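Local structure of malonyl CoA-acyl carrier protein transacylase (Burkholderia pseudomallei 1710b, 3EZO) at residues Ala156-Val162 / Ile182-Cys186. The protein probably transfers the malonyl group from malonyl-CoA to holo-acyl carrier protein, releasing CoA. Numbering follows the deposited sequence.
Sequences ASATGVV and IEKAC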
loop_
_atom_site.group_PDB
_atom_site.type_symbol
_atom_site.label_atom_id
_atom_site.label_comp_id
_atom_site.label_asym_id
_atom_site.label_seq_id
_atom_site.Cartn_x
_atom_site.Cartn_y
_atom_site.Cartn_z
ATOM N N ALA A 156 -7.397 -24.649 -7.308
ATOM C CA ALA A 156 -8.541 -23.871 -7.773
ATOM C C ALA A 156 -8.414 -23.418 -9.247
ATOM O O ALA A 156 -9.429 -23.155 -9.939
ATOM C CB ALA A 156 -8.733 -22.651 -6.844
ATOM N N SER A 157 -7.166 -23.318 -9.727
ATOM C CA SER A 157 -6.878 -22.698 -11.020
ATOM C C SER A 157 -7.463 -23.436 -12.216
ATOM O O SER A 157 -7.616 -22.843 -13.285
ATOM C CB SER A 157 -5.361 -22.493 -11.223
ATOM O OG SER A 157 -4.950 -21.282 -10.558
ATOM N N ALA A 158 -7.775 -24.718 -12.054
ATOM C CA ALA A 158 -8.531 -25.456 -13.094
ATOM C C ALA A 158 -9.859 -24.795 -13.451
ATOM O O ALA A 158 -10.379 -25.049 -14.526
ATOM C CB ALA A 158 -8.774 -26.941 -12.651
ATOM N N THR A 159 -10.450 -24.005 -12.537
ATOM C CA THR A 159 -11.710 -23.305 -12.820
ATOM C C THR A 159 -11.514 -21.896 -13.342
ATOM O O THR A 159 -12.463 -21.277 -13.799
ATOM C CB THR A 159 -12.655 -23.243 -11.615
ATOM O OG1 THR A 159 -12.103 -22.379 -10.581
ATOM C CG2 THR A 159 -12.881 -24.607 -11.062
ATOM N N GLY A 160 -10.276 -21.413 -13.317
ATOM C CA GLY A 160 -9.934 -20.058 -13.740
ATOM C C GLY A 160 -8.697 -19.628 -12.947
ATOM O O GLY A 160 -8.483 -20.066 -11.813
ATOM N N VAL A 161 -7.895 -18.745 -13.536
ATOM C CA VAL A 161 -6.658 -18.239 -12.898
ATOM C C VAL A 161 -6.972 -17.632 -11.550
ATOM O O VAL A 161 -7.946 -16.898 -11.411
ATOM C CB VAL A 161 -5.950 -17.217 -13.815
ATOM C CG1 VAL A 161 -4.850 -16.474 -13.123
ATOM C CG2 VAL A 161 -5.432 -17.938 -15.067
ATOM N N VAL A 162 -6.164 -17.987 -10.555
ATOM C CA VAL A 162 -6.247 -17.419 -9.209
ATOM C C VAL A 162 -4.915 -17.609 -8.556
ATOM O O VAL A 162 -4.261 -18.676 -8.708
ATOM C CB VAL A 162 -7.430 -18.045 -8.361
ATOM C CG1 VAL A 162 -7.363 -19.586 -8.327
ATOM C CG2 VAL A 162 -7.490 -17.451 -6.983
ATOM N N ILE A 182 -11.450 -17.512 -7.711
ATOM C CA ILE A 182 -11.576 -16.971 -6.362
ATOM C C ILE A 182 -12.626 -17.763 -5.564
ATOM O O ILE A 182 -12.348 -18.200 -4.469
ATOM C CB ILE A 182 -11.977 -15.482 -6.442
ATOM C CG1 ILE A 182 -10.741 -14.644 -6.787
ATOM C CG2 ILE A 182 -12.709 -15.027 -5.186
ATOM C CD1 ILE A 182 -9.673 -14.764 -5.810
ATOM N N GLU A 183 -13.812 -17.964 -6.138
ATOM C CA GLU A 183 -14.853 -18.806 -5.498
ATOM C C GLU A 183 -14.376 -20.216 -5.137
ATOM O O GLU A 183 -14.492 -20.669 -3.986
ATOM C CB GLU A 183 -16.102 -18.862 -6.390
ATOM C CG GLU A 183 -16.948 -17.657 -6.151
ATOM C CD GLU A 183 -18.158 -17.570 -7.063
ATOM O OE1 GLU A 183 -18.921 -18.568 -7.177
ATOM O OE2 GLU A 183 -18.348 -16.492 -7.653
ATOM N N LYS A 184 -13.800 -20.911 -6.104
ATOM C CA LYS A 184 -13.290 -22.274 -5.858
ATOM C C LYS A 184 -12.152 -22.288 -4.839
ATOM O O LYS A 184 -12.062 -23.192 -3.998
ATOM C CB LYS A 184 -12.800 -22.882 -7.176
ATOM C CG LYS A 184 -12.351 -24.317 -7.079
ATOM C CD LYS A 184 -13.501 -25.217 -6.733
ATOM C CE LYS A 184 -13.023 -26.639 -6.577
ATOM N NZ LYS A 184 -12.364 -27.116 -7.847
ATOM N N ALA A 185 -11.289 -21.274 -4.889
ATOM C CA ALA A 185 -10.191 -21.187 -3.914
ATOM C C ALA A 185 -10.749 -21.006 -2.508
ATOM O O ALA A 185 -10.262 -21.641 -1.572
ATOM C CB ALA A 185 -9.205 -20.045 -4.262
ATOM N N CYS A 186 -11.760 -20.158 -2.342
ATOM C CA CYS A 186 -12.410 -20.042 -1.007
ATOM C C CYS A 186 -12.973 -21.387 -0.500
ATOM O O CYS A 186 -12.779 -21.794 0.654
ATOM C CB CYS A 186 -13.486 -18.952 -1.010
ATOM S SG CYS A 186 -12.778 -17.319 -1.197
#
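Start with the apolar contacts; no hydrogen bond runs directly between 156-162 and 182-186. A156, on helix 146-156, sits close against helix 179-191: its CB is 3.7 Å from CB of A185 and 3.5 Å from the backbone N of A185. With a methyl group on each side, the two backbones can come to 5.0 Å between the CA atoms of A156 and A185. At the far end of the loop V162, the first residue of strand 162-169, points its side chain at the same helix, CG2 lying 3.7 Å from CD1 of I182 and 4.1 Å from CB of A185. I182 starts off away from the loop, yet the end of its chain swings back to meet the valine.

CB and CG of K184 rest on the turn, CG 3.9 Å from CA of A156 and CB 3.5 Å from OG1 of T159. The turn itself is held by O of A156, which accepts from both N and OG1 of T159, each at 2.9 Å. At G160, phi is 151°, where a CB would jam against the carbonyl O of T159.

Within the fold, this packs helix 146-156 and the start of strand 162-169 against helix 179-191, both helices lying on one face of the four-stranded antiparallel sheet of the ferredoxin-like small subdomain: I175 of strand 172-176 touches V162, I182 and A185, while V152 of helix 146-156 meets A185.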